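Local coordinates for Cys-Gly metallodipeptidase DUG1 (Saccharomyces cerevisiae, PDB 4G1P), which hydrolyses dipeptides, with high specificity for Cys-Gly, as an M20-family dinuclear metallopeptidase, and separately serves as catalytic component of the glutathione degradosomal complex, at residues 18-23 / 459-464; 121-124 / 129-132; 200-205 / 417-422; 445-450 / 455-460. All blocks are in the same frame, centred on the assembly; numbering follows the deposited sequence.

Interaction 1 (18-23 / 459-464); sequences QFFSRL and SNFVGG
Phe461 makes every side-chain contact in this helix pair, and all of them are apolar. Its ring meets three residues of 18-23. Leu23 comes over one ring face, with its CD2 4.2 Å from Phe461 CZ. Phe20 comes to the ring edge, near the ring plane, and its CE1 lies 4.3 Å from Phe461 CD2. Phe19 touches with its root rather than its ring. Its CB lies 4.4 Å from Phe461 CE2, while the Phe19 ring leads away. Phe461 reaches this far because CG is anti to the backbone N (chi1 -174°), which carries the ring toward 18-23.

The two segments lie on helices 16-28 and 458-477, in the alpha/beta catalytic domain of an M20 peptidase. One is near the start of the chain and the other is its last helix. The axes of the two short segments come no nearer than 12.8 Å and run at 113°, so the backbones do not touch. Met130 of strand 129-131 packs against Phe20, Leu23 and Phe461, and Asn147 of helix 135-154 lies against Phe19 and Phe461.

Backbone hydrogen bonds stay within each helix, as in Leu23 N to Phe19 O at 2.9 Å. The polar side chains look elsewhere. Arg22 forms a salt bridge with Asp150. Asn460 bonds to Arg444 and to the carbonyl of Met442.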
loop_
_atom_site.group_PDB
_atom_site.type_symbol
_atom_site.label_atom_id
_atom_site.label_comp_id
_atom_site.label_asym_id
_atom_site.label_seq_id
_atom_site.Cartn_x
_atom_site.Cartn_y
_atom_site.Cartn_z
ATOM N N GLN A 18 -22.328 15.938 -30.422
ATOM C CA GLN A 18 -21.453 14.890 -30.918
ATOM C C GLN A 18 -20.122 14.910 -30.183
ATOM O O GLN A 18 -19.538 13.855 -29.934
ATOM C CB GLN A 18 -21.278 14.837 -32.453
ATOM C CG GLN A 18 -21.737 16.037 -33.275
ATOM C CD GLN A 18 -23.253 16.129 -33.410
ATOM O OE1 GLN A 18 -23.901 16.938 -32.736
ATOM N NE2 GLN A 18 -23.822 15.311 -34.290
ATOM N N PHE A 19 -19.666 16.097 -29.796
ATOM C CA PHE A 19 -18.429 16.206 -29.036
ATOM C C PHE A 19 -18.566 15.474 -27.700
ATOM O O PHE A 19 -17.653 14.760 -27.286
ATOM C CB PHE A 19 -18.036 17.667 -28.788
ATOM C CG PHE A 19 -17.754 18.453 -30.040
ATOM C CD1 PHE A 19 -17.457 17.815 -31.233
ATOM C CD2 PHE A 19 -17.788 19.832 -30.021
ATOM C CE1 PHE A 19 -17.214 18.528 -32.374
ATOM C CE2 PHE A 19 -17.537 20.550 -31.156
ATOM C CZ PHE A 19 -17.243 19.896 -32.337
ATOM N N PHE A 20 -19.706 15.667 -27.042
ATOM C CA PHE A 20 -19.993 15.045 -25.761
ATOM C C PHE A 20 -20.011 13.545 -25.948
ATOM O O PHE A 20 -19.453 12.785 -25.157
ATOM C CB PHE A 20 -21.362 15.483 -25.244
ATOM C CG PHE A 20 -21.385 16.852 -24.623
ATOM C CD1 PHE A 20 -20.254 17.387 -24.028
ATOM C CD2 PHE A 20 -22.557 17.607 -24.619
ATOM C CE1 PHE A 20 -20.300 18.663 -23.450
ATOM C CE2 PHE A 20 -22.607 18.880 -24.044
ATOM C CZ PHE A 20 -21.485 19.406 -23.461
ATOM N N SER A 21 -20.674 13.124 -27.010
ATOM C CA SER A 21 -20.809 11.717 -27.282
ATOM C C SER A 21 -19.433 11.095 -27.501
ATOM O O SER A 21 -19.088 10.065 -26.905
ATOM C CB SER A 21 -21.699 11.519 -28.499
ATOM O OG SER A 21 -21.814 10.144 -28.804
ATOM N N ARG A 22 -18.643 11.729 -28.352
ATOM C CA ARG A 22 -17.302 11.255 -28.627
ATOM C C ARG A 22 -16.495 11.168 -27.332
ATOM O O ARG A 22 -15.808 10.177 -27.088
ATOM C CB ARG A 22 -16.623 12.172 -29.632
ATOM C CG ARG A 22 -15.130 11.991 -29.694
ATOM C CD ARG A 22 -14.508 12.974 -30.669
ATOM N NE ARG A 22 -14.729 12.569 -32.052
ATOM C CZ ARG A 22 -14.789 13.406 -33.078
ATOM N NH1 ARG A 22 -14.645 14.713 -32.896
ATOM N NH2 ARG A 22 -14.989 12.927 -34.293
ATOM N N LEU A 23 -16.611 12.188 -26.490
ATOM C CA LEU A 23 -15.832 12.247 -25.266
ATOM C C LEU A 23 -16.302 11.185 -24.260
ATOM O O LEU A 23 -15.523 10.681 -23.468
ATOM C CB LEU A 23 -15.894 13.647 -24.669
ATOM C CG LEU A 23 -15.124 13.884 -23.378
ATOM C CD1 LEU A 23 -13.655 13.595 -23.570
ATOM C CD2 LEU A 23 -15.331 15.306 -22.902
ATOM N N SER A 459 -17.243 25.261 -19.733
ATOM C CA SER A 459 -16.803 26.572 -20.208
ATOM C C SER A 459 -15.372 26.534 -20.707
ATOM O O SER A 459 -15.044 27.185 -21.690
ATOM C CB SER A 459 -16.961 27.644 -19.131
ATOM O OG SER A 459 -16.079 27.402 -18.056
ATOM N N ASN A 460 -14.524 25.756 -20.040
ATOM C CA ASN A 460 -13.145 25.558 -20.504
ATOM C C ASN A 460 -13.070 24.630 -21.707
ATOM O O ASN A 460 -12.218 24.786 -22.583
ATOM C CB ASN A 460 -12.271 25.015 -19.382
ATOM C CG ASN A 460 -12.010 26.045 -18.313
ATOM O OD1 ASN A 460 -12.915 26.413 -17.560
ATOM N ND2 ASN A 460 -10.767 26.516 -18.231
ATOM N N PHE A 461 -13.974 23.664 -21.742
ATOM C CA PHE A 461 -14.033 22.743 -22.855
ATOM C C PHE A 461 -14.381 23.524 -24.113
ATOM O O PHE A 461 -13.627 23.514 -25.082
ATOM C CB PHE A 461 -15.057 21.643 -22.579
ATOM C CG PHE A 461 -15.083 20.580 -23.610
ATOM C CD1 PHE A 461 -13.911 20.151 -24.199
ATOM C CD2 PHE A 461 -16.285 20.003 -24.004
ATOM C CE1 PHE A 461 -13.925 19.166 -25.177
ATOM C CE2 PHE A 461 -16.313 19.004 -24.977
ATOM C CZ PHE A 461 -15.131 18.583 -25.559
ATOM N N VAL A 462 -15.505 24.227 -24.079
ATOM C CA VAL A 462 -15.936 25.012 -25.227
ATOM C C VAL A 462 -14.993 26.185 -25.490
ATOM O O VAL A 462 -14.543 26.383 -26.625
ATOM C CB VAL A 462 -17.375 25.526 -25.061
ATOM C CG1 VAL A 462 -17.728 26.483 -26.186
ATOM C CG2 VAL A 462 -18.349 24.353 -25.007
ATOM N N GLY A 463 -14.683 26.945 -24.443
ATOM C CA GLY A 463 -13.756 28.058 -24.558
ATOM C C GLY A 463 -12.413 27.645 -25.133
ATOM O O GLY A 463 -11.830 28.361 -25.965
ATOM N N GLY A 464 -11.928 26.478 -24.704
ATOM C CA GLY A 464 -10.636 25.986 -25.138
ATOM C C GLY A 464 -10.648 25.566 -26.594
ATOM O O GLY A 464 -9.639 25.681 -27.298
#

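Interaction 2 (121-124 / 129-132); sequences LVID and IMKG
Val122 and Lys131 are joined by two backbone hydrogen bonds. Lys131 N gives to Val122 O at 2.8 Å, with an N-H...O angle of 169°. Val122 N gives to Lys131 O at 3.0 Å. Asp124 and Ile129 form the next such pair. Asp124 N lies 2.9 Å from Ile129 O, and the return bond, Ile129 N to Asp124 O, is 3.1 Å long. Between these pairs sits Ile123 with Met130, a non-hydrogen-bonded pair. Met130 CA lies 3.3 Å from Val122 O, a CA-H...O contact.

This is an antiparallel beta hairpin of strands 122-124 and 129-131. Strand 455-457 adds to the 129-131 side and makes a small three-stranded sheet. The carboxylate of Asp124 turns to the hairpin loop, where OD1 accepts a bond from Lys127 N.

The packing differs on the two faces. On one, Ile123 CG1 rests 4.3 Å from Met130 CG, and Leu121 CD1 reaches Met130 CB. Helix 16-28 covers this face, with Phe20 on Ile123 and both Thr24 and Ile27 on Leu121. On the other are Val122, Lys131, Asp124 and Ile129. Ile129 has CG1 between its backbone N and carbonyl carbon (chi1 41°), and this together with the turn at chi2 (87°) brings CD1 to Asp124 CB at 3.7 Å. Thr116 lies against Val122 and Lys131.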
loop_
_atom_site.group_PDB
_atom_site.type_symbol
_atom_site.label_atom_id
_atom_site.label_comp_id
_atom_site.label_asym_id
_atom_site.label_seq_id
_atom_site.Cartn_x
_atom_site.Cartn_y
_atom_site.Cartn_z
ATOM N N LEU A 121 -18.418 8.805 -17.678
ATOM C CA LEU A 121 -18.379 10.256 -17.791
ATOM C C LEU A 121 -19.740 10.876 -17.456
ATOM O O LEU A 121 -20.706 10.679 -18.181
ATOM C CB LEU A 121 -17.957 10.679 -19.204
ATOM C CG LEU A 121 -17.903 12.199 -19.357
ATOM C CD1 LEU A 121 -16.647 12.731 -18.664
ATOM C CD2 LEU A 121 -17.972 12.622 -20.808
ATOM N N VAL A 122 -19.808 11.623 -16.365
ATOM C CA VAL A 122 -21.027 12.320 -16.009
ATOM C C VAL A 122 -20.965 13.753 -16.502
ATOM O O VAL A 122 -20.083 14.515 -16.094
ATOM C CB VAL A 122 -21.215 12.363 -14.492
ATOM C CG1 VAL A 122 -22.328 13.356 -14.117
ATOM C CG2 VAL A 122 -21.501 10.969 -13.960
ATOM N N ILE A 123 -21.906 14.117 -17.371
ATOM C CA ILE A 123 -21.951 15.452 -17.956
ATOM C C ILE A 123 -23.131 16.231 -17.395
ATOM O O ILE A 123 -24.271 15.870 -17.626
ATOM C CB ILE A 123 -22.118 15.381 -19.491
ATOM C CG1 ILE A 123 -20.928 14.664 -20.122
ATOM C CG2 ILE A 123 -22.319 16.782 -20.084
ATOM C CD1 ILE A 123 -20.880 14.752 -21.627
ATOM N N ASP A 124 -22.859 17.301 -16.664
ATOM C CA ASP A 124 -23.926 18.100 -16.071
ATOM C C ASP A 124 -23.915 19.498 -16.678
ATOM O O ASP A 124 -23.153 20.360 -16.238
ATOM C CB ASP A 124 -23.745 18.179 -14.552
ATOM C CG ASP A 124 -24.852 18.972 -13.858
ATOM O OD1 ASP A 124 -25.706 19.581 -14.542
ATOM O OD2 ASP A 124 -24.863 18.987 -12.605
ATOM N N ILE A 129 -20.222 21.063 -15.730
ATOM C CA ILE A 129 -19.025 20.259 -15.471
ATOM C C ILE A 129 -19.141 18.861 -16.033
ATOM O O ILE A 129 -20.229 18.298 -16.141
ATOM C CB ILE A 129 -18.696 20.139 -13.972
ATOM C CG1 ILE A 129 -19.972 19.944 -13.163
ATOM C CG2 ILE A 129 -17.977 21.383 -13.478
ATOM C CD1 ILE A 129 -20.413 18.503 -13.025
ATOM N N MET A 130 -18.000 18.309 -16.394
ATOM C CA MET A 130 -17.907 16.924 -16.810
ATOM C C MET A 130 -16.984 16.239 -15.817
ATOM O O MET A 130 -15.872 16.710 -15.575
ATOM C CB MET A 130 -17.360 16.852 -18.230
ATOM C CG MET A 130 -18.130 17.753 -19.187
ATOM S SD MET A 130 -17.600 17.626 -20.904
ATOM C CE MET A 130 -16.005 18.440 -20.881
ATOM N N LYS A 131 -17.463 15.162 -15.202
ATOM C CA LYS A 131 -16.683 14.430 -14.196
ATOM C C LYS A 131 -16.296 13.061 -14.727
ATOM O O LYS A 131 -17.157 12.278 -15.145
ATOM C CB LYS A 131 -17.481 14.282 -12.898
ATOM C CG LYS A 131 -18.212 15.551 -12.520
ATOM C CD LYS A 131 -19.017 15.392 -11.250
ATOM C CE LYS A 131 -18.084 15.461 -10.045
ATOM N NZ LYS A 131 -17.095 16.579 -10.187
ATOM N N GLY A 132 -14.998 12.776 -14.713
ATOM C CA GLY A 132 -14.500 11.489 -15.164
ATOM C C GLY A 132 -12.988 11.474 -15.170
ATOM O O GLY A 132 -12.365 12.527 -15.350
#

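Interaction 3 (200-205 / 417-422); sequences DNYWLG and TREGGS. With CYS (cysteine), chain E.
Asn201, which follows the zinc ligand Asp200, lays its CB and amide against the stem of Glu419. ND2 is 3.2 Å from Glu419 CG, and the amide and carboxylate planes stand 83° apart. The amide nitrogen bonds instead to Thr212 on strand 210-226. Tyr202 comes next. Its carbonyl O is 3.7 Å from Glu419 OE2. Its ring extends toward the active site, touching Asp137, and also packs on Ile236 of the second subunit. Leu204 ends the contact, with CB 4.5 Å from Thr417 CG2; Trp314 of helix 306-314 touches both residues.

Glu419 is bent at chi2 (-62°), and its OE1 turns back to accept a bond from Gly421 N at 2.7 Å. A valine in its place would probably leave Gly421 N without this acceptor, setting the turn before Ser422 freer to move and opening a gap beside Asn201. Ser422 belongs to the pocket of the bound glycine and cysteine, and its N lies 3.6 Å from the cysteine O. Across the segments the contact is van der Waals in kind. The bond from Gly421 N to the carboxylate of Glu419 lies within 417-422 and is consistent with a fixed turn before Ser422.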
loop_
_atom_site.group_PDB
_atom_site.type_symbol
_atom_site.label_atom_id
_atom_site.label_comp_id
_atom_site.label_asym_id
_atom_site.label_seq_id
_atom_site.Cartn_x
_atom_site.Cartn_y
_atom_site.Cartn_z
ATOM N N ASP A 200 -1.944 20.220 -22.448
ATOM C CA ASP A 200 -1.752 19.169 -21.467
ATOM C C ASP A 200 -1.403 19.741 -20.102
ATOM O O ASP A 200 -0.619 19.161 -19.355
ATOM C CB ASP A 200 -0.635 18.237 -21.928
ATOM C CG ASP A 200 -0.808 16.812 -21.424
ATOM O OD1 ASP A 200 -1.762 16.537 -20.668
ATOM O OD2 ASP A 200 0.024 15.959 -21.779
ATOM N N ASN A 201 -1.964 20.899 -19.791
ATOM C CA ASN A 201 -1.867 21.453 -18.454
ATOM C C ASN A 201 -3.080 22.315 -18.195
ATOM O O ASN A 201 -4.091 22.138 -18.851
ATOM C CB ASN A 201 -0.557 22.220 -18.253
ATOM C CG ASN A 201 -0.474 23.474 -19.093
ATOM O OD1 ASN A 201 -0.817 23.470 -20.282
ATOM N ND2 ASN A 201 -0.031 24.566 -18.473
ATOM N N TYR A 202 -2.987 23.247 -17.250
ATOM C CA TYR A 202 -4.174 23.929 -16.722
ATOM C C TYR A 202 -3.878 25.381 -16.466
ATOM O O TYR A 202 -2.716 25.766 -16.370
ATOM C CB TYR A 202 -4.606 23.267 -15.404
ATOM C CG TYR A 202 -4.275 21.805 -15.416
ATOM C CD1 TYR A 202 -3.030 21.351 -14.978
ATOM C CD2 TYR A 202 -5.166 20.882 -15.945
ATOM C CE1 TYR A 202 -2.702 20.006 -15.041
ATOM C CE2 TYR A 202 -4.849 19.543 -16.005
ATOM C CZ TYR A 202 -3.620 19.104 -15.554
ATOM O OH TYR A 202 -3.301 17.762 -15.623
ATOM N N TRP A 203 -4.937 26.178 -16.334
ATOM C CA TRP A 203 -4.810 27.548 -15.863
ATOM C C TRP A 203 -4.203 27.479 -14.495
ATOM O O TRP A 203 -4.341 26.478 -13.797
ATOM C CB TRP A 203 -6.175 28.211 -15.714
ATOM C CG TRP A 203 -6.904 28.438 -16.975
ATOM C CD1 TRP A 203 -6.472 28.155 -18.235
ATOM C CD2 TRP A 203 -8.210 29.007 -17.113
ATOM N NE1 TRP A 203 -7.433 28.507 -19.153
ATOM C CE2 TRP A 203 -8.512 29.031 -18.489
ATOM C CE3 TRP A 203 -9.156 29.490 -16.207
ATOM C CZ2 TRP A 203 -9.714 29.532 -18.981
ATOM C CZ3 TRP A 203 -10.350 29.982 -16.696
ATOM C CH2 TRP A 203 -10.616 30.001 -18.072
ATOM N N LEU A 204 -3.552 28.555 -14.098
ATOM C CA LEU A 204 -3.000 28.656 -12.757
ATOM C C LEU A 204 -4.091 28.530 -11.689
ATOM O O LEU A 204 -3.932 27.838 -10.680
ATOM C CB LEU A 204 -2.300 30.004 -12.624
ATOM C CG LEU A 204 -1.797 30.360 -11.237
ATOM C CD1 LEU A 204 -0.727 29.370 -10.864
ATOM C CD2 LEU A 204 -1.263 31.785 -11.265
ATOM N N GLY A 205 -5.196 29.219 -11.918
ATOM C CA GLY A 205 -6.263 29.302 -10.946
ATOM C C GLY A 205 -7.527 28.911 -11.658
ATOM O O GLY A 205 -7.484 28.095 -12.581
ATOM N N THR A 417 2.423 32.179 -17.789
ATOM C CA THR A 417 2.724 31.414 -16.590
ATOM C C THR A 417 3.659 30.269 -16.879
ATOM O O THR A 417 3.813 29.832 -18.019
ATOM C CB THR A 417 1.458 30.790 -15.997
ATOM O OG1 THR A 417 0.895 29.889 -16.958
ATOM C CG2 THR A 417 0.437 31.848 -15.647
ATOM N N ARG A 418 4.275 29.769 -15.822
ATOM C CA ARG A 418 5.017 28.532 -15.921
ATOM C C ARG A 418 4.181 27.435 -15.293
ATOM O O ARG A 418 3.069 27.691 -14.847
ATOM C CB ARG A 418 6.385 28.694 -15.271
ATOM C CG ARG A 418 7.241 29.678 -16.049
ATOM C CD ARG A 418 8.468 30.097 -15.291
ATOM N NE ARG A 418 9.472 29.042 -15.264
ATOM C CZ ARG A 418 10.739 29.250 -14.941
ATOM N NH1 ARG A 418 11.149 30.473 -14.642
ATOM N NH2 ARG A 418 11.594 28.245 -14.932
ATOM N N GLU A 419 4.699 26.214 -15.299
ATOM C CA GLU A 419 3.968 25.069 -14.769
ATOM C C GLU A 419 4.780 24.331 -13.718
ATOM O O GLU A 419 5.981 24.084 -13.901
ATOM C CB GLU A 419 3.635 24.084 -15.886
ATOM C CG GLU A 419 2.171 23.976 -16.215
ATOM C CD GLU A 419 1.333 23.478 -15.059
ATOM O OE1 GLU A 419 1.755 22.514 -14.383
ATOM O OE2 GLU A 419 0.243 24.058 -14.836
ATOM N N GLY A 420 4.109 23.968 -12.630
ATOM C CA GLY A 420 4.689 23.080 -11.638
ATOM C C GLY A 420 4.753 21.659 -12.165
ATOM O O GLY A 420 5.650 20.889 -11.822
ATOM N N GLY A 421 3.795 21.312 -13.017
ATOM C CA GLY A 421 3.734 19.987 -13.599
ATOM C C GLY A 421 4.766 19.797 -14.690
ATOM O O GLY A 421 5.587 20.686 -14.929
ATOM N N SER A 422 4.704 18.649 -15.362
ATOM C CA SER A 422 5.701 18.266 -16.345
ATOM C C SER A 422 5.088 17.654 -17.586
ATOM O O SER A 422 4.100 16.933 -17.518
ATOM C CB SER A 422 6.647 17.253 -15.737
ATOM O OG SER A 422 7.161 17.766 -14.538
HETATM N N CYS E . 2.342 13.124 -14.705
HETATM C CA CYS E . 3.601 13.006 -13.998
HETATM C C CYS E . 3.929 14.348 -13.339
HETATM O O CYS E . 3.969 15.386 -14.000
HETATM C CB CYS E . 4.713 12.542 -14.942
HETATM S SG CYS E . 6.282 12.311 -14.163
#

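Interaction 4 (445-450 / 455-460); sequences GDDGAH and KLDISN. With ZN (zinc ion), chain B; GLY (glycine), chain D; CYS (cysteine), chain E.
Lys455 is the centre of a salt-bridge network with Asp446, Asp447 and Asp457, at the foot of the loop that carries a zinc ligand in this M20 catalytic domain. The lysine chain is bent at chi2 (-126°) and chi4 (-64°), which folds NZ back among the three carboxylates. It crosses the Asp447 side chain at about a right angle and meets OD1. It crosses Asp446 obliquely, and NZ sits above that carboxylate plane, 2.7 Å from Asp446 OD1. Asp457 is approached on the syn side of OD2, 2.9 Å from Lys455 NZ. Arg444 is a second cationic partner for Asp457 OD2. The ammonium probably screens the acids from one another, since Asp447 OD1 and Asp457 OD2 are only 3.9 Å apart. A methionine in place of Lys455 would probably leave Asp446 and Asp447 without their cationic mate and like charges facing each other.

The backbones are tied as well, by Lys455 N to Asp447 O at 2.8 Å. Asp447 OD2 turns the other way, to Thr136. Further along the loop, His450 shares its zinc ion with Asp137 and Glu172. The bound cysteine N lies at the ring edge, and His450 NE2 meets the zinc at 2.0 Å.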
loop_
_atom_site.group_PDB
_atom_site.type_symbol
_atom_site.label_atom_id
_atom_site.label_comp_id
_atom_site.label_asym_id
_atom_site.label_seq_id
_atom_site.Cartn_x
_atom_site.Cartn_y
_atom_site.Cartn_z
ATOM N N GLY A 445 -7.017 24.988 -12.696
ATOM C CA GLY A 445 -6.020 24.419 -11.807
ATOM C C GLY A 445 -6.604 23.603 -10.673
ATOM O O GLY A 445 -5.866 23.081 -9.840
ATOM N N ASP A 446 -7.931 23.512 -10.624
ATOM C CA ASP A 446 -8.601 22.722 -9.602
ATOM C C ASP A 446 -9.368 21.564 -10.225
ATOM O O ASP A 446 -10.347 21.084 -9.666
ATOM C CB ASP A 446 -9.528 23.597 -8.754
ATOM C CG ASP A 446 -10.781 24.060 -9.505
ATOM O OD1 ASP A 446 -10.840 23.937 -10.743
ATOM O OD2 ASP A 446 -11.708 24.572 -8.841
ATOM N N ASP A 447 -8.919 21.131 -11.392
ATOM C CA ASP A 447 -9.603 20.084 -12.131
ATOM C C ASP A 447 -9.454 18.708 -11.459
ATOM O O ASP A 447 -10.198 17.776 -11.741
ATOM C CB ASP A 447 -9.116 20.074 -13.593
ATOM C CG ASP A 447 -9.785 21.156 -14.432
ATOM O OD1 ASP A 447 -10.484 21.997 -13.847
ATOM O OD2 ASP A 447 -9.628 21.170 -15.671
ATOM N N GLY A 448 -8.493 18.594 -10.554
ATOM C CA GLY A 448 -8.300 17.365 -9.819
ATOM C C GLY A 448 -7.543 16.300 -10.593
ATOM O O GLY A 448 -7.753 15.114 -10.362
ATOM N N ALA A 449 -6.666 16.698 -11.509
ATOM C CA ALA A 449 -5.846 15.706 -12.195
ATOM C C ALA A 449 -5.046 14.881 -11.179
ATOM O O ALA A 449 -4.534 15.418 -10.197
ATOM C CB ALA A 449 -4.924 16.368 -13.203
ATOM N N HIS A 450 -4.974 13.573 -11.425
ATOM C CA HIS A 450 -4.261 12.618 -10.573
ATOM C C HIS A 450 -4.942 12.463 -9.220
ATOM O O HIS A 450 -4.342 11.963 -8.265
ATOM C CB HIS A 450 -2.796 13.023 -10.381
ATOM C CG HIS A 450 -1.994 12.998 -11.640
ATOM N ND1 HIS A 450 -0.618 12.908 -11.644
ATOM C CD2 HIS A 450 -2.371 13.053 -12.938
ATOM C CE1 HIS A 450 -0.183 12.903 -12.889
ATOM N NE2 HIS A 450 -1.226 12.996 -13.696
ATOM N N LYS A 455 -12.437 16.717 -12.996
ATOM C CA LYS A 455 -13.501 17.423 -13.692
ATOM C C LYS A 455 -12.931 18.293 -14.804
ATOM O O LYS A 455 -11.750 18.650 -14.796
ATOM C CB LYS A 455 -14.257 18.318 -12.718
ATOM C CG LYS A 455 -13.852 19.801 -12.802
ATOM C CD LYS A 455 -13.438 20.341 -11.439
ATOM C CE LYS A 455 -13.395 21.863 -11.410
ATOM N NZ LYS A 455 -12.373 22.433 -12.319
ATOM N N LEU A 456 -13.782 18.614 -15.767
ATOM C CA LEU A 456 -13.478 19.617 -16.773
ATOM C C LEU A 456 -14.706 20.498 -16.866
ATOM O O LEU A 456 -15.800 20.003 -17.114
ATOM C CB LEU A 456 -13.179 18.984 -18.132
ATOM C CG LEU A 456 -12.765 20.004 -19.210
ATOM C CD1 LEU A 456 -11.619 20.853 -18.707
ATOM C CD2 LEU A 456 -12.386 19.326 -20.535
ATOM N N ASP A 457 -14.542 21.795 -16.633
ATOM C CA ASP A 457 -15.668 22.704 -16.755
ATOM C C ASP A 457 -16.001 22.849 -18.228
ATOM O O ASP A 457 -15.106 22.972 -19.060
ATOM C CB ASP A 457 -15.344 24.057 -16.134
ATOM C CG ASP A 457 -15.026 23.955 -14.656
ATOM O OD1 ASP A 457 -15.969 23.922 -13.831
ATOM O OD2 ASP A 457 -13.824 23.903 -14.321
ATOM N N ILE A 458 -17.291 22.800 -18.549
ATOM C CA ILE A 458 -17.738 22.883 -19.936
ATOM C C ILE A 458 -17.322 24.220 -20.560
ATOM O O ILE A 458 -17.041 24.295 -21.762
ATOM C CB ILE A 458 -19.265 22.641 -20.064
ATOM C CG1 ILE A 458 -19.625 21.269 -19.502
ATOM C CG2 ILE A 458 -19.706 22.699 -21.501
ATOM C CD1 ILE A 458 -21.087 20.902 -19.638
ATOM N N SER A 459 -17.243 25.261 -19.733
ATOM C CA SER A 459 -16.803 26.572 -20.208
ATOM C C SER A 459 -15.372 26.534 -20.707
ATOM O O SER A 459 -15.044 27.185 -21.690
ATOM C CB SER A 459 -16.961 27.644 -19.131
ATOM O OG SER A 459 -16.079 27.402 -18.056
ATOM N N ASN A 460 -14.524 25.756 -20.040
ATOM C CA ASN A 460 -13.145 25.558 -20.504
ATOM C C ASN A 460 -13.070 24.630 -21.707
ATOM O O ASN A 460 -12.218 24.786 -22.583
ATOM C CB ASN A 460 -12.271 25.015 -19.382
ATOM C CG ASN A 460 -12.010 26.045 -18.313
ATOM O OD1 ASN A 460 -12.915 26.413 -17.560
ATOM N ND2 ASN A 460 -10.767 26.516 -18.231
HETATM ZN ZN ZN B . -1.290 13.099 -15.720
HETATM N N GLY D . 0.280 15.099 -15.229
HETATM C CA GLY D . 0.776 14.143 -16.200
HETATM C C GLY D . 2.200 13.872 -15.793
HETATM O O GLY D . 3.142 14.341 -16.426
HETATM N N CYS E . 2.342 13.124 -14.705
HETATM C CA CYS E . 3.601 13.006 -13.998
HETATM C C CYS E . 3.929 14.348 -13.339
HETATM O O CYS E . 3.969 15.386 -14.000
HETATM C CB CYS E . 4.713 12.542 -14.942
HETATM S SG CYS E . 6.282 12.311 -14.163
#

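Overall arrangement
Interactions 1, 2 and 4 form one connected region of the catalytic domain, with centres 10 to 12 Å apart. Strands 129-131 and 455-457 are neighbours in the three-stranded sheet, so 2 and 4 share it. Helix 458-477 follows directly and links interaction 4 to 1; the two share Ser459 and Asn460. Interactions 1 and 2 touch through helix 16-28. Interaction 3 is 12 Å from interaction 4, centre to centre, and touches it through Gly205 and Gly445. Along the chain, 2, 3 and 4 come in series; interaction 1 encloses 2 and 3 and ends with 4. Interactions 3 and 4 each hold a zinc ligand and touch the bound cysteine and the second subunit; 1 and 2 lie farther from the metals.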